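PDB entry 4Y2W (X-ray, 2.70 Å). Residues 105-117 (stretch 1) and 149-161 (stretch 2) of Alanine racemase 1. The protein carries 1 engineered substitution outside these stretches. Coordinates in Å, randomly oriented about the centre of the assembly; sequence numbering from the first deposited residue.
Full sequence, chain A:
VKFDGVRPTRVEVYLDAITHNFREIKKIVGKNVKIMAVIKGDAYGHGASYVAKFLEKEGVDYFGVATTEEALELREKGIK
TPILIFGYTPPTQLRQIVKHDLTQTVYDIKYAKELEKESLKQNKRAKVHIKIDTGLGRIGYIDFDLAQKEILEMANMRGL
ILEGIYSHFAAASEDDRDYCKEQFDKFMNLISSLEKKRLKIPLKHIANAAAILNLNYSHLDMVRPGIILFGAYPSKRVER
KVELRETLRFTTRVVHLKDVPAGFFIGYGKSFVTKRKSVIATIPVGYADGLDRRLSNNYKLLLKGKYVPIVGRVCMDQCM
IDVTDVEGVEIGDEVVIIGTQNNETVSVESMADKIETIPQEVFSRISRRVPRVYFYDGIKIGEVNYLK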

# COMPACT_ATOMS: atom_id res chain seq x y z
N THR A 105 -9.43 23.74 3.99
CA THR A 105 -10.80 23.67 3.50
C THR A 105 -11.77 23.90 4.65
O THR A 105 -11.60 23.36 5.74
N VAL A 106 -12.80 24.72 4.39
CA VAL A 106 -13.80 25.06 5.40
C VAL A 106 -15.21 25.07 4.81
O VAL A 106 -15.43 25.63 3.74
N TYR A 107 -16.15 24.45 5.51
CA TYR A 107 -17.56 24.50 5.12
C TYR A 107 -18.52 24.48 6.32
O TYR A 107 -19.63 23.95 6.23
N ASP A 108 -18.09 25.08 7.43
CA ASP A 108 -18.98 25.38 8.55
C ASP A 108 -18.35 26.45 9.44
O ASP A 108 -17.12 26.52 9.56
N ILE A 109 -19.19 27.28 10.05
CA ILE A 109 -18.75 28.47 10.78
C ILE A 109 -18.01 28.14 12.08
O ILE A 109 -17.07 28.84 12.45
N LYS A 110 -18.43 27.09 12.77
CA LYS A 110 -17.82 26.72 14.04
C LYS A 110 -16.35 26.39 13.86
O LYS A 110 -15.51 26.76 14.68
N TYR A 111 -16.04 25.69 12.76
CA TYR A 111 -14.67 25.32 12.43
C TYR A 111 -13.84 26.56 12.05
O TYR A 111 -12.69 26.69 12.48
N ALA A 112 -14.43 27.45 11.27
CA ALA A 112 -13.78 28.71 10.89
C ALA A 112 -13.38 29.54 12.11
O ALA A 112 -12.29 30.11 12.14
N LYS A 113 -14.27 29.60 13.10
CA LYS A 113 -13.99 30.31 14.36
C LYS A 113 -12.80 29.69 15.10
O LYS A 113 -11.91 30.41 15.55
N GLU A 114 -12.81 28.37 15.22
CA GLU A 114 -11.72 27.63 15.88
C GLU A 114 -10.39 27.84 15.16
O GLU A 114 -9.34 27.92 15.81
N LEU A 115 -10.43 27.92 13.84
CA LEU A 115 -9.23 28.23 13.06
C LEU A 115 -8.78 29.66 13.31
O LEU A 115 -7.60 29.91 13.54
N GLU A 116 -9.73 30.60 13.26
CA GLU A 116 -9.43 32.03 13.49
C GLU A 116 -8.75 32.22 14.84
O GLU A 116 -7.75 32.93 14.94
N LYS A 117 -9.30 31.58 15.87
CA LYS A 117 -8.75 31.63 17.22
C LYS A 117 -7.25 31.32 17.25
O LYS A 117 -6.47 32.05 17.86
N LYS A 149 -24.71 33.07 4.36
CA LYS A 149 -24.64 33.70 5.68
C LYS A 149 -23.27 33.48 6.33
O LYS A 149 -22.60 34.44 6.72
N GLU A 150 -22.87 32.21 6.44
CA GLU A 150 -21.63 31.84 7.12
C GLU A 150 -20.39 32.31 6.36
O GLU A 150 -19.42 32.74 6.98
N ILE A 151 -20.43 32.24 5.04
CA ILE A 151 -19.33 32.71 4.20
C ILE A 151 -19.13 34.22 4.35
O ILE A 151 -18.00 34.70 4.34
N LEU A 152 -20.23 34.96 4.49
CA LEU A 152 -20.16 36.42 4.66
C LEU A 152 -19.58 36.81 6.01
O LEU A 152 -18.91 37.84 6.12
N GLU A 153 -19.83 36.00 7.04
CA GLU A 153 -19.23 36.24 8.35
C GLU A 153 -17.72 36.01 8.28
O GLU A 153 -16.94 36.83 8.78
N MET A 154 -17.31 34.91 7.65
CA MET A 154 -15.90 34.58 7.47
C MET A 154 -15.12 35.69 6.77
O MET A 154 -13.94 35.91 7.07
N ALA A 155 -15.77 36.38 5.84
CA ALA A 155 -15.15 37.50 5.12
C ALA A 155 -14.80 38.66 6.05
O ALA A 155 -13.89 39.44 5.76
N ASN A 156 -15.51 38.76 7.17
CA ASN A 156 -15.30 39.81 8.16
C ASN A 156 -14.45 39.37 9.35
O ASN A 156 -14.26 40.15 10.29
N MET A 157 -13.95 38.14 9.32
CA MET A 157 -13.04 37.63 10.34
C MET A 157 -11.60 37.97 9.94
O MET A 157 -11.07 37.38 9.00
N ARG A 158 -10.99 38.90 10.66
CA ARG A 158 -9.65 39.40 10.33
C ARG A 158 -8.54 38.35 10.51
O ARG A 158 -7.46 38.49 9.93
N GLY A 159 -8.80 37.32 11.31
CA GLY A 159 -7.85 36.22 11.49
C GLY A 159 -7.74 35.31 10.29
O GLY A 159 -6.74 34.59 10.15
N LEU A 160 -8.75 35.32 9.42
CA LEU A 160 -8.75 34.51 8.20
C LEU A 160 -8.46 35.35 6.97
O LEU A 160 -8.55 36.57 7.00
N ILE A 161 -8.09 34.66 5.89
CA ILE A 161 -8.07 35.24 4.55
C ILE A 161 -8.93 34.34 3.68
O ILE A 161 -8.64 33.15 3.50

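The helix that starts at Ile109 and the helix containing Glu150 to Met154 run nearly parallel, their axes inclined by 13° and 10.3 Å apart at closest approach, so the space between them must be filled by side chains. Ala112 points toward the other stretch, and its single methyl leaves room for longer partners: CB lies 3.8 Å from Met154 CE and 4.1 Å from Leu160 CD1. Met154 leaves its helix sideways, but chi1 m followed by two t torsions extends the unbranched chain into the gap, where CE also meets Val106 CG1 at 3.9 Å. A flexible thioether suits such a buried path.

Ile109, with chi1 t and chi2 p, places CD1 3.4 Å from Met157 CE and 3.9 Å from Met154 CG. Met157 repeats the m, t, t conformation of Met154, but its CA-to-CB bond already points toward stretch 1. Leu160, m and t, offers CD2 to Leu115 CG at 4.1 Å, closing the apolar layer near the start of its strand.

Charged groups border this layer. Lys113 starts sideways, and its m, t, t, m chain brings NZ to 3.0 Å from Glu153 OE1, a salt bridge; Glu153 reaches out with chi1 and chi2 both t. The aliphatic part of a lysine can lie along a protein surface while its ammonium group finds a carboxylate. At the start of the stretch 1 helix, Ile109 N gives a weak hydrogen bond to OE1 of Glu150, m then t, at 3.2 Å. Asp108, chi1 p, turns back to cap that helix, its OD2 accepting weakly from Tyr111 N at 3.5 Å.

Glu116, t and t, extends OE2 to 3.3 Å from Met157 CB, over the turn 157-160. Gly159 suits this tight spot: a CB there would lie 2.5 Å from Glu116 CG, a clash.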

# COMPACT_ATOMS: atom_id res chain seq x y z
CB THR A 105 -11.06 22.30 2.85
OG1 THR A 105 -10.22 22.15 1.71
CG2 THR A 105 -12.51 22.18 2.42
CB VAL A 106 -13.52 26.44 6.03
CG1 VAL A 106 -14.51 26.75 7.15
CG2 VAL A 106 -12.08 26.52 6.54
CB TYR A 107 -17.89 23.36 4.13
CG TYR A 107 -17.45 21.99 4.60
CD1 TYR A 107 -18.29 21.19 5.38
CD2 TYR A 107 -16.20 21.48 4.27
CE1 TYR A 107 -17.89 19.94 5.80
CE2 TYR A 107 -15.79 20.23 4.69
CZ TYR A 107 -16.64 19.46 5.46
OH TYR A 107 -16.25 18.22 5.88
CB ASP A 108 -19.36 24.12 9.35
CG ASP A 108 -18.21 23.58 10.17
OD1 ASP A 108 -17.15 23.26 9.58
OD2 ASP A 108 -18.36 23.47 11.40
CB ILE A 109 -19.94 29.43 11.07
CG1 ILE A 109 -19.44 30.82 11.50
CG2 ILE A 109 -20.88 28.86 12.13
CD1 ILE A 109 -18.60 31.53 10.46
CB LYS A 110 -18.55 25.53 14.67
CG LYS A 110 -18.14 25.26 16.11
CD LYS A 110 -18.67 23.93 16.60
CE LYS A 110 -18.22 23.64 18.03
NZ LYS A 110 -18.45 22.22 18.41
CB TYR A 111 -14.67 24.29 11.28
CG TYR A 111 -13.31 23.74 10.91
CD1 TYR A 111 -12.52 23.07 11.85
CD2 TYR A 111 -12.81 23.87 9.62
CE1 TYR A 111 -11.28 22.56 11.51
CE2 TYR A 111 -11.57 23.36 9.27
CZ TYR A 111 -10.81 22.71 10.21
OH TYR A 111 -9.58 22.20 9.86
CB ALA A 112 -14.69 29.52 9.98
CB LYS A 113 -15.22 30.28 15.28
CG LYS A 113 -16.37 31.17 14.85
CD LYS A 113 -17.52 31.10 15.85
CE LYS A 113 -18.76 31.82 15.36
NZ LYS A 113 -18.53 33.27 15.09
CB GLU A 114 -12.05 26.13 15.95
CG GLU A 114 -13.16 25.77 16.92
CD GLU A 114 -13.66 24.34 16.77
OE1 GLU A 114 -14.79 24.05 17.20
OE2 GLU A 114 -12.92 23.50 16.21
CB LEU A 115 -9.46 27.98 11.57
CG LEU A 115 -8.28 28.26 10.62
CD1 LEU A 115 -7.01 27.55 11.08
CD2 LEU A 115 -8.63 27.85 9.20
CB GLU A 116 -10.71 32.88 13.42
CG GLU A 116 -10.45 34.38 13.29
CD GLU A 116 -11.62 35.26 13.68
OE1 GLU A 116 -12.58 34.77 14.32
OE2 GLU A 116 -11.58 36.47 13.36
CB LYS A 117 -9.52 30.65 18.12
CG LYS A 117 -9.21 30.75 19.61
CD LYS A 117 -10.16 29.88 20.42
CE LYS A 117 -9.60 29.51 21.78
NZ LYS A 117 -9.56 30.67 22.72
CB LYS A 149 -25.75 33.18 6.59
CG LYS A 149 -25.90 33.95 7.89
CD LYS A 149 -26.81 33.24 8.87
CE LYS A 149 -26.87 33.99 10.20
NZ LYS A 149 -27.81 33.36 11.16
CB GLU A 150 -21.57 30.33 7.34
CG GLU A 150 -22.66 29.81 8.26
CD GLU A 150 -22.46 28.37 8.68
OE1 GLU A 150 -21.65 27.67 8.05
OE2 GLU A 150 -23.11 27.94 9.66
CB ILE A 151 -19.54 32.33 2.72
CG1 ILE A 151 -19.36 30.81 2.55
CG2 ILE A 151 -18.55 33.05 1.81
CD1 ILE A 151 -19.91 30.27 1.24
CB LEU A 152 -21.54 37.07 4.45
CG LEU A 152 -21.97 37.23 2.98
CD1 LEU A 152 -23.48 37.44 2.87
CD2 LEU A 152 -21.22 38.36 2.31
CB GLU A 153 -19.86 35.33 9.40
CG GLU A 153 -19.60 35.78 10.83
CD GLU A 153 -20.38 34.98 11.87
OE1 GLU A 153 -19.97 35.02 13.06
OE2 GLU A 153 -21.38 34.32 11.52
CB MET A 154 -15.75 33.29 6.67
CG MET A 154 -16.15 32.03 7.42
SD MET A 154 -16.01 30.56 6.40
CE MET A 154 -17.27 29.51 7.14
CB ALA A 155 -16.07 37.99 4.01
CB ASN A 156 -16.65 40.33 8.65
CG ASN A 156 -17.59 40.68 7.50
OD1 ASN A 156 -17.17 41.24 6.49
ND2 ASN A 156 -18.86 40.33 7.65
CB MET A 157 -13.21 36.12 10.51
CG MET A 157 -14.53 35.72 11.15
SD MET A 157 -14.70 33.94 11.35
CE MET A 157 -16.45 33.82 11.75
CB ARG A 158 -9.32 40.66 11.15
CG ARG A 158 -9.16 40.43 12.65
CD ARG A 158 -9.17 41.75 13.42
NE ARG A 158 -9.08 41.56 14.87
CZ ARG A 158 -7.97 41.25 15.53
NH1 ARG A 158 -8.01 41.11 16.85
NH2 ARG A 158 -6.81 41.06 14.90
CB LEU A 160 -10.11 33.84 8.02
CG LEU A 160 -10.64 33.01 9.20
CD1 LEU A 160 -11.99 32.41 8.84
CD2 LEU A 160 -9.63 31.94 9.59
CB ILE A 161 -6.65 35.31 3.95
CG1 ILE A 161 -5.68 36.01 4.90
CG2 ILE A 161 -6.69 36.04 2.61
CD1 ILE A 161 -4.23 35.96 4.45